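Spindle assembly checkpoint serine/threonine-protein kinase BUB1 (Saccharomyces cerevisiae, PDB 3ESL) signals in the mitotic spindle assembly checkpoint, delaying anaphase until chromosomes are bioriented on the spindle, and phosphorylates BUB3 as well as itself. Local coordinates at residues N94-F106 with F117-F130. Sequence-based numbering, arbitrary orientation.
Sequences NFHESENTFKYMF and FYEEFSKLLENAQF
Phe-102 and Phe-121 pack against each other at the tight middle of this antiparallel helix pair. Their rings lie almost parallel but slid past one another, so one face of each ring is met by a carbon at the base of the other residue: Phe-102 CB sits 3.5 Å from the centroid of the Phe-121 ring, directly over its centre, while Phe-121 CA lies over the Phe-102 ring, two reciprocal CH-pi contacts. With CG anti to the carbonyl carbon in Phe-102 (chi1 -79°) and anti to N in Phe-121 (-165°), the two side chains slide past each other in opposite directions. Phe-117 completes the aromatic cluster, its face taking the edge of Phe-102 in an offset edge-to-face pair with planes at 70°. Met-105 CE comes in at the edge of the Phe-117 ring, 3.9 Å from CD1.

Knobs-into-holes packing runs both ways. Phe-102 fits among Phe-117, Glu-120, Phe-121 and Leu-124; one turn beyond Phe-121, Leu-124 drops among Phe-95, Ser-98, Glu-99 and Phe-102.

Toward Phe-95 the backbones spread, from 6.5 Å between the CA atoms of Phe-102 and Phe-121 to 7.6 Å between those of Phe-95 and Ala-128, and Phe-95, Leu-124, Ala-128 and Phe-130 are partly exposed. Phe-95 still touches Ala-128, CE1 to CB 3.5 Å, but its ring and that of Phe-130 barely overlap, with centroids 5.8 Å apart. Phe-130 follows the Schellman turn at Gln-129 that ends helix 115-127.

Two neighbouring helices of this all-alpha, TPR-like N-terminal domain are thus joined almost wholly by apolar and aromatic contacts, without a hydrogen bond between them, while the buried carboxylate of Glu-99 pairs outside them with Arg-185 of helix 177-186, which probably favours its charged form.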
ATOM      1  N   ASN A  94      -0.291 -12.662  -5.872  1.00 32.88           N
ATOM      2  CA  ASN A  94      -1.469 -12.327  -6.670  1.00 30.22           C
ATOM      3  C   ASN A  94      -1.287 -10.998  -7.379  1.00 29.25           C
ATOM      4  O   ASN A  94      -1.620  -9.955  -6.813  1.00 26.49           O
ATOM      5  CB  ASN A  94      -2.716 -12.276  -5.771  1.00 30.09           C
ATOM      6  CG  ASN A  94      -4.017 -12.220  -6.552  1.00 28.69           C
ATOM      7  OD1 ASN A  94      -4.091 -11.695  -7.671  1.00 28.09           O
ATOM      8  ND2 ASN A  94      -5.070 -12.761  -5.952  1.00 33.98           N
ATOM      9  N   PHE A  95      -0.773 -11.034  -8.608  1.00 26.51           N
ATOM     10  CA  PHE A  95      -0.516  -9.811  -9.365  1.00 25.64           C
ATOM     11  C   PHE A  95      -1.783  -8.979  -9.562  1.00 26.34           C
ATOM     12  O   PHE A  95      -1.768  -7.767  -9.374  1.00 23.17           O
ATOM     13  CB  PHE A  95       0.111 -10.083 -10.740  1.00 26.83           C
ATOM     14  CG  PHE A  95       0.130  -8.870 -11.631  1.00 25.28           C
ATOM     15  CD1 PHE A  95       1.121  -7.898 -11.483  1.00 26.08           C
ATOM     16  CD2 PHE A  95      -0.879  -8.655 -12.568  1.00 24.87           C
ATOM     17  CE1 PHE A  95       1.125  -6.756 -12.284  1.00 26.32           C
ATOM     18  CE2 PHE A  95      -0.882  -7.522 -13.376  1.00 26.36           C
ATOM     19  CZ  PHE A  95       0.124  -6.562 -13.232  1.00 26.91           C
ATOM     20  N   HIS A  96      -2.875  -9.634  -9.954  1.00 24.68           N
ATOM     21  CA  HIS A  96      -4.080  -8.881 -10.275  1.00 24.98           C
ATOM     22  C   HIS A  96      -4.655  -8.130  -9.081  1.00 25.37           C
ATOM     23  O   HIS A  96      -5.064  -6.982  -9.217  1.00 24.41           O
ATOM     24  CB  HIS A  96      -5.125  -9.755 -10.959  1.00 31.40           C
ATOM     25  CG  HIS A  96      -4.776 -10.062 -12.379  1.00 34.02           C
ATOM     26  ND1 HIS A  96      -4.779  -9.100 -13.366  1.00 36.21           N
ATOM     27  CD2 HIS A  96      -4.383 -11.213 -12.973  1.00 40.10           C
ATOM     28  CE1 HIS A  96      -4.415  -9.648 -14.511  1.00 38.00           C
ATOM     29  NE2 HIS A  96      -4.171 -10.930 -14.302  1.00 38.40           N
ATOM     30  N   GLU A  97      -4.671  -8.777  -7.925  1.00 21.82           N
ATOM     31  CA  GLU A  97      -5.152  -8.113  -6.715  1.00 23.83           C
ATOM     32  C   GLU A  97      -4.178  -7.038  -6.260  1.00 23.24           C
ATOM     33  O   GLU A  97      -4.608  -5.980  -5.818  1.00 19.54           O
ATOM     34  CB  GLU A  97      -5.452  -9.122  -5.609  1.00 23.91           C
ATOM     35  CG  GLU A  97      -6.747  -9.892  -5.900  1.00 31.15           C
ATOM     36  CD  GLU A  97      -7.936  -8.959  -6.102  1.00 35.83           C
ATOM     37  OE1 GLU A  97      -8.237  -8.186  -5.171  1.00 31.97           O
ATOM     38  OE2 GLU A  97      -8.557  -8.977  -7.197  1.00 41.10           O
ATOM     39  N   SER A  98      -2.875  -7.302  -6.394  1.00 21.15           N
ATOM     40  CA  SER A  98      -1.863  -6.248  -6.123  1.00 21.01           C
ATOM     41  C   SER A  98      -2.065  -5.030  -7.021  1.00 20.13           C
ATOM     42  O   SER A  98      -2.160  -3.895  -6.530  1.00 19.62           O
ATOM     43  CB  SER A  98      -0.423  -6.776  -6.271  1.00 19.83           C
ATOM     44  OG  SER A  98      -0.121  -7.712  -5.247  1.00 20.97           O
ATOM     45  N   GLU A  99      -2.137  -5.262  -8.330  1.00 18.02           N
ATOM     46  CA  GLU A  99      -2.321  -4.170  -9.274  1.00 20.79           C
ATOM     47  C   GLU A  99      -3.658  -3.452  -9.024  1.00 20.08           C
ATOM     48  O   GLU A  99      -3.727  -2.225  -9.076  1.00 20.63           O
ATOM     49  CB  GLU A  99      -2.237  -4.654 -10.727  1.00 21.17           C
ATOM     50  CG  GLU A  99      -2.262  -3.493 -11.694  1.00 23.39           C
ATOM     51  CD  GLU A  99      -2.309  -3.899 -13.150  1.00 32.30           C
ATOM     52  OE1 GLU A  99      -3.138  -4.756 -13.511  1.00 31.02           O
ATOM     53  OE2 GLU A  99      -1.515  -3.331 -13.933  1.00 36.31           O
ATOM     54  N   ASN A 100      -4.706  -4.222  -8.740  1.00 20.33           N
ATOM     55  CA  ASN A 100      -6.011  -3.624  -8.474  1.00 19.66           C
ATOM     56  C   ASN A 100      -6.005  -2.732  -7.233  1.00 19.10           C
ATOM     57  O   ASN A 100      -6.719  -1.732  -7.177  1.00 20.46           O
ATOM     58  CB  ASN A 100      -7.088  -4.694  -8.341  1.00 23.28           C
ATOM     59  CG  ASN A 100      -7.456  -5.307  -9.679  1.00 27.63           C
ATOM     60  OD1 ASN A 100      -7.054  -4.812 -10.740  1.00 28.14           O
ATOM     61  ND2 ASN A 100      -8.225  -6.390  -9.635  1.00 31.21           N
ATOM     62  N   THR A 101      -5.197  -3.108  -6.250  1.00 19.01           N
ATOM     63  CA  THR A 101      -5.034  -2.279  -5.054  1.00 19.02           C
ATOM     64  C   THR A 101      -4.364  -0.959  -5.429  1.00 18.73           C
ATOM     65  O   THR A 101      -4.865   0.105  -5.056  1.00 17.19           O
ATOM     66  CB  THR A 101      -4.286  -3.026  -3.930  1.00 18.29           C
ATOM     67  OG1 THR A 101      -4.966  -4.256  -3.649  1.00 21.23           O
ATOM     68  CG2 THR A 101      -4.258  -2.184  -2.640  1.00 20.70           C
ATOM     69  N   PHE A 102      -3.268  -1.009  -6.201  1.00 18.84           N
ATOM     70  CA  PHE A 102      -2.632   0.236  -6.636  1.00 19.59           C
ATOM     71  C   PHE A 102      -3.579   1.106  -7.472  1.00 19.45           C
ATOM     72  O   PHE A 102      -3.603   2.329  -7.329  1.00 18.75           O
ATOM     73  CB  PHE A 102      -1.361  -0.034  -7.436  1.00 19.79           C
ATOM     74  CG  PHE A 102      -0.159  -0.370  -6.596  1.00 21.44           C
ATOM     75  CD1 PHE A 102       0.481   0.613  -5.846  1.00 20.88           C
ATOM     76  CD2 PHE A 102       0.381  -1.660  -6.626  1.00 19.72           C
ATOM     77  CE1 PHE A 102       1.629   0.300  -5.084  1.00 21.28           C
ATOM     78  CE2 PHE A 102       1.508  -1.990  -5.877  1.00 19.19           C
ATOM     79  CZ  PHE A 102       2.138  -0.996  -5.100  1.00 21.05           C
ATOM     80  N   LYS A 103      -4.346   0.468  -8.355  1.00 20.27           N
ATOM     81  CA  LYS A 103      -5.324   1.168  -9.187  1.00 20.70           C
ATOM     82  C   LYS A 103      -6.439   1.849  -8.378  1.00 19.10           C
ATOM     83  O   LYS A 103      -6.877   2.961  -8.711  1.00 21.60           O
ATOM     84  CB  LYS A 103      -5.929   0.196 -10.209  1.00 22.42           C
ATOM     85  CG  LYS A 103      -4.949  -0.187 -11.291  1.00 21.73           C
ATOM     86  CD  LYS A 103      -5.470  -1.355 -12.116  1.00 29.90           C
ATOM     87  CE  LYS A 103      -6.811  -1.010 -12.739  1.00 33.07           C
ATOM     88  NZ  LYS A 103      -7.082  -1.803 -13.982  1.00 38.25           N
ATOM     89  N   TYR A 104      -6.887   1.174  -7.326  1.00 19.91           N
ATOM     90  CA  TYR A 104      -7.908   1.702  -6.427  1.00 19.99           C
ATOM     91  C   TYR A 104      -7.388   2.932  -5.680  1.00 20.60           C
ATOM     92  O   TYR A 104      -8.047   3.975  -5.622  1.00 22.47           O
ATOM     93  CB  TYR A 104      -8.302   0.606  -5.449  1.00 21.42           C
ATOM     94  CG  TYR A 104      -9.303   0.989  -4.388  1.00 22.67           C
ATOM     95  CD1 TYR A 104     -10.677   0.951  -4.652  1.00 26.66           C
ATOM     96  CD2 TYR A 104      -8.883   1.340  -3.105  1.00 22.19           C
ATOM     97  CE1 TYR A 104     -11.605   1.271  -3.663  1.00 27.20           C
ATOM     98  CE2 TYR A 104      -9.803   1.661  -2.109  1.00 25.86           C
ATOM     99  CZ  TYR A 104     -11.162   1.622  -2.401  1.00 27.31           C
ATOM    100  OH  TYR A 104     -12.084   1.933  -1.425  1.00 28.88           O
ATOM    101  N   MET A 105      -6.194   2.800  -5.108  1.00 20.79           N
ATOM    102  CA  MET A 105      -5.492   3.942  -4.525  1.00 19.83           C
ATOM    103  C   MET A 105      -5.374   5.118  -5.519  1.00 20.56           C
ATOM    104  O   MET A 105      -5.680   6.260  -5.177  1.00 21.53           O
ATOM    105  CB  MET A 105      -4.103   3.498  -4.073  1.00 18.54           C
ATOM    106  CG  MET A 105      -4.130   2.456  -2.948  1.00 17.19           C
ATOM    107  SD  MET A 105      -2.509   1.647  -2.834  1.00 19.55           S
ATOM    108  CE  MET A 105      -1.537   2.979  -2.154  1.00 19.93           C
ATOM    109  N   PHE A 106      -4.941   4.828  -6.743  1.00 19.44           N
ATOM    110  CA  PHE A 106      -4.764   5.867  -7.767  1.00 22.07           C
ATOM    111  C   PHE A 106      -6.090   6.611  -8.002  1.00 22.30           C
ATOM    112  O   PHE A 106      -6.140   7.839  -8.004  1.00 22.19           O
ATOM    113  CB  PHE A 106      -4.237   5.260  -9.068  1.00 25.65           C
ATOM    114  CG  PHE A 106      -3.849   6.290 -10.100  1.00 27.28           C
ATOM    115  CD1 PHE A 106      -2.600   6.907 -10.056  1.00 31.57           C
ATOM    116  CD2 PHE A 106      -4.738   6.645 -11.110  1.00 28.85           C
ATOM    117  CE1 PHE A 106      -2.238   7.871 -11.008  1.00 32.16           C
ATOM    118  CE2 PHE A 106      -4.388   7.605 -12.069  1.00 31.02           C
ATOM    119  CZ  PHE A 106      -3.133   8.218 -12.014  1.00 32.34           C
ATOM    120  N   PHE A 117       4.731   5.886  -3.929  1.00 17.80           N
ATOM    121  CA  PHE A 117       3.607   5.242  -4.604  1.00 19.92           C
ATOM    122  C   PHE A 117       4.043   4.799  -5.999  1.00 19.76           C
ATOM    123  O   PHE A 117       3.876   3.633  -6.387  1.00 20.09           O
ATOM    124  CB  PHE A 117       2.400   6.178  -4.693  1.00 17.91           C
ATOM    125  CG  PHE A 117       1.287   5.645  -5.564  1.00 19.14           C
ATOM    126  CD1 PHE A 117       0.347   4.759  -5.049  1.00 22.72           C
ATOM    127  CD2 PHE A 117       1.199   6.009  -6.914  1.00 18.77           C
ATOM    128  CE1 PHE A 117      -0.677   4.245  -5.868  1.00 19.24           C
ATOM    129  CE2 PHE A 117       0.176   5.504  -7.736  1.00 21.97           C
ATOM    130  CZ  PHE A 117      -0.767   4.623  -7.207  1.00 20.80           C
ATOM    131  N   TYR A 118       4.627   5.735  -6.737  1.00 19.97           N
ATOM    132  CA  TYR A 118       5.046   5.446  -8.111  1.00 19.71           C
ATOM    133  C   TYR A 118       6.187   4.455  -8.160  1.00 20.75           C
ATOM    134  O   TYR A 118       6.209   3.578  -9.037  1.00 21.78           O
ATOM    135  CB  TYR A 118       5.397   6.745  -8.826  1.00 21.01           C
ATOM    136  CG  TYR A 118       4.205   7.654  -8.913  1.00 21.57           C
ATOM    137  CD1 TYR A 118       3.294   7.556  -9.967  1.00 21.80           C
ATOM    138  CD2 TYR A 118       3.966   8.606  -7.920  1.00 21.82           C
ATOM    139  CE1 TYR A 118       2.176   8.392 -10.022  1.00 22.24           C
ATOM    140  CE2 TYR A 118       2.858   9.439  -7.973  1.00 20.93           C
ATOM    141  CZ  TYR A 118       1.973   9.331  -9.021  1.00 22.92           C
ATOM    142  OH  TYR A 118       0.880  10.160  -9.062  1.00 23.86           O
ATOM    143  N   GLU A 119       7.129   4.574  -7.222  1.00 20.72           N
ATOM    144  CA  GLU A 119       8.255   3.616  -7.146  1.00 21.72           C
ATOM    145  C   GLU A 119       7.788   2.172  -6.947  1.00 24.01           C
ATOM    146  O   GLU A 119       8.229   1.252  -7.651  1.00 20.75           O
ATOM    147  CB  GLU A 119       9.238   4.018  -6.041  1.00 22.47           C
ATOM    148  CG  GLU A 119       9.964   5.327  -6.353  1.00 23.24           C
ATOM    149  CD  GLU A 119      10.756   5.882  -5.173  1.00 29.10           C
ATOM    150  OE1 GLU A 119      10.339   5.681  -4.010  1.00 29.01           O
ATOM    151  OE2 GLU A 119      11.803   6.531  -5.417  1.00 31.95           O
ATOM    152  N   GLU A 120       6.891   1.982  -5.983  1.00 20.81           N
ATOM    153  CA  GLU A 120       6.373   0.653  -5.675  1.00 20.98           C
ATOM    154  C   GLU A 120       5.465   0.086  -6.769  1.00 20.93           C
ATOM    155  O   GLU A 120       5.572  -1.097  -7.106  1.00 22.00           O
ATOM    156  CB  GLU A 120       5.668   0.663  -4.311  1.00 22.29           C
ATOM    157  CG  GLU A 120       6.632   0.928  -3.137  1.00 25.00           C
ATOM    158  CD  GLU A 120       7.631  -0.206  -2.897  1.00 33.24           C
ATOM    159  OE1 GLU A 120       7.298  -1.387  -3.142  1.00 32.04           O
ATOM    160  OE2 GLU A 120       8.760   0.092  -2.450  1.00 39.35           O
ATOM    161  N   PHE A 121       4.585   0.925  -7.313  1.00 19.97           N
ATOM    162  CA  PHE A 121       3.676   0.516  -8.375  1.00 20.91           C
ATOM    163  C   PHE A 121       4.518   0.146  -9.610  1.00 22.56           C
ATOM    164  O   PHE A 121       4.311  -0.902 -10.232  1.00 22.15           O
ATOM    165  CB  PHE A 121       2.697   1.658  -8.663  1.00 22.24           C
ATOM    166  CG  PHE A 121       1.480   1.264  -9.489  1.00 21.41           C
ATOM    167  CD1 PHE A 121       1.338  -0.015 -10.028  1.00 23.11           C
ATOM    168  CD2 PHE A 121       0.495   2.214  -9.748  1.00 24.94           C
ATOM    169  CE1 PHE A 121       0.212  -0.350 -10.799  1.00 24.24           C
ATOM    170  CE2 PHE A 121      -0.622   1.893 -10.532  1.00 23.28           C
ATOM    171  CZ  PHE A 121      -0.764   0.616 -11.048  1.00 22.82           C
ATOM    172  N   SER A 122       5.504   0.980  -9.922  1.00 21.62           N
ATOM    173  CA  SER A 122       6.412   0.682 -11.040  1.00 23.67           C
ATOM    174  C   SER A 122       7.136  -0.649 -10.834  1.00 24.46           C
ATOM    175  O   SER A 122       7.267  -1.439 -11.787  1.00 25.53           O
ATOM    176  CB  SER A 122       7.421   1.815 -11.253  1.00 25.69           C
ATOM    177  OG  SER A 122       8.351   1.467 -12.278  1.00 28.80           O
ATOM    178  N   LYS A 123       7.612  -0.893  -9.609  1.00 22.73           N
ATOM    179  CA  LYS A 123       8.289  -2.150  -9.273  1.00 24.73           C
ATOM    180  C   LYS A 123       7.365  -3.342  -9.537  1.00 26.69           C
ATOM    181  O   LYS A 123       7.799  -4.354 -10.096  1.00 24.46           O
ATOM    182  CB  LYS A 123       8.786  -2.150  -7.827  1.00 27.55           C
ATOM    183  CG  LYS A 123       9.575  -3.405  -7.428  1.00 32.37           C
ATOM    184  CD  LYS A 123       9.990  -3.386  -5.945  1.00 38.95           C
ATOM    185  CE  LYS A 123       8.841  -3.785  -5.009  1.00 47.01           C
ATOM    186  NZ  LYS A 123       8.486  -5.241  -5.097  1.00 50.29           N
ATOM    187  N   LEU A 124       6.091  -3.221  -9.156  1.00 21.71           N
ATOM    188  CA  LEU A 124       5.138  -4.309  -9.416  1.00 22.68           C
ATOM    189  C   LEU A 124       5.052  -4.604 -10.920  1.00 22.78           C
ATOM    190  O   LEU A 124       5.133  -5.772 -11.337  1.00 26.12           O
ATOM    191  CB  LEU A 124       3.747  -3.973  -8.840  1.00 21.42           C
ATOM    192  CG  LEU A 124       2.673  -5.044  -9.060  1.00 26.54           C
ATOM    193  CD1 LEU A 124       2.831  -6.187  -8.089  1.00 28.41           C
ATOM    194  CD2 LEU A 124       1.277  -4.440  -8.953  1.00 25.61           C
ATOM    195  N   LEU A 125       4.886  -3.555 -11.723  1.00 21.32           N
ATOM    196  CA  LEU A 125       4.756  -3.706 -13.164  1.00 24.10           C
ATOM    197  C   LEU A 125       6.059  -4.236 -13.751  1.00 26.56           C
ATOM    198  O   LEU A 125       6.028  -5.085 -14.639  1.00 27.60           O
ATOM    199  CB  LEU A 125       4.388  -2.388 -13.830  1.00 25.46           C
ATOM    200  CG  LEU A 125       3.022  -1.793 -13.482  1.00 25.83           C
ATOM    201  CD1 LEU A 125       2.766  -0.542 -14.309  1.00 30.04           C
ATOM    202  CD2 LEU A 125       1.912  -2.836 -13.681  1.00 29.28           C
ATOM    203  N   GLU A 126       7.186  -3.739 -13.239  1.00 25.20           N
ATOM    204  CA  GLU A 126       8.505  -4.218 -13.701  1.00 29.08           C
ATOM    205  C   GLU A 126       8.668  -5.729 -13.507  1.00 30.67           C
ATOM    206  O   GLU A 126       9.034  -6.454 -14.457  1.00 32.07           O
ATOM    207  CB  GLU A 126       9.643  -3.445 -13.013  1.00 29.67           C
ATOM    208  CG  GLU A 126      11.020  -4.100 -13.221  1.00 30.96           C
ATOM    209  CD  GLU A 126      12.169  -3.346 -12.579  1.00 32.72           C
ATOM    210  OE1 GLU A 126      11.936  -2.421 -11.759  1.00 31.51           O
ATOM    211  OE2 GLU A 126      13.328  -3.688 -12.908  1.00 32.96           O
ATOM    212  N   ASN A 127       8.401  -6.199 -12.293  1.00 27.29           N
ATOM    213  CA  ASN A 127       8.473  -7.623 -11.964  1.00 33.21           C
ATOM    214  C   ASN A 127       7.511  -8.465 -12.803  1.00 32.39           C
ATOM    215  O   ASN A 127       7.816  -9.617 -13.136  1.00 33.14           O
ATOM    216  CB  ASN A 127       8.242  -7.859 -10.471  1.00 32.21           C
ATOM    217  CG  ASN A 127       9.359  -7.288  -9.602  1.00 35.82           C
ATOM    218  OD1 ASN A 127      10.495  -7.135 -10.048  1.00 38.68           O
ATOM    219  ND2 ASN A 127       9.037  -6.982  -8.354  1.00 36.14           N
ATOM    220  N   ALA A 128       6.369  -7.877 -13.158  1.00 29.03           N
ATOM    221  CA  ALA A 128       5.389  -8.544 -14.020  1.00 28.99           C
ATOM    222  C   ALA A 128       5.761  -8.411 -15.490  1.00 29.43           C
ATOM    223  O   ALA A 128       5.006  -8.834 -16.361  1.00 29.30           O
ATOM    224  CB  ALA A 128       3.993  -7.984 -13.791  1.00 27.51           C
ATOM    225  N   GLN A 129       6.915  -7.799 -15.759  1.00 30.34           N
ATOM    226  CA  GLN A 129       7.428  -7.625 -17.120  1.00 30.27           C
ATOM    227  C   GLN A 129       6.599  -6.684 -18.003  1.00 31.30           C
ATOM    228  O   GLN A 129       6.608  -6.792 -19.231  1.00 32.50           O
ATOM    229  CB  GLN A 129       7.676  -8.990 -17.807  1.00 30.93           C
ATOM    230  CG  GLN A 129       8.365 -10.010 -16.930  1.00 29.10           C
ATOM    231  CD  GLN A 129       7.480 -11.192 -16.633  1.00 27.84           C
ATOM    232  OE1 GLN A 129       7.045 -11.891 -17.551  1.00 29.13           O
ATOM    233  NE2 GLN A 129       7.237 -11.453 -15.356  1.00 30.76           N
ATOM    234  N   PHE A 130       5.866  -5.757 -17.378  1.00 27.35           N
ATOM    235  CA  PHE A 130       5.291  -4.645 -18.109  1.00 27.00           C
ATOM    236  C   PHE A 130       6.354  -3.554 -18.105  1.00 30.01           C
ATOM    237  O   PHE A 130       6.209  -2.517 -17.451  1.00 28.50           O
ATOM    238  CB  PHE A 130       3.977  -4.149 -17.471  1.00 25.33           C
ATOM    239  CG  PHE A 130       2.818  -5.107 -17.620  1.00 26.19           C
ATOM    240  CD1 PHE A 130       2.161  -5.251 -18.846  1.00 29.42           C
ATOM    241  CD2 PHE A 130       2.385  -5.865 -16.537  1.00 26.88           C
ATOM    242  CE1 PHE A 130       1.079  -6.139 -18.978  1.00 28.38           C
ATOM    243  CE2 PHE A 130       1.312  -6.747 -16.656  1.00 25.69           C
ATOM    244  CZ  PHE A 130       0.659  -6.884 -17.873  1.00 27.18           C
TER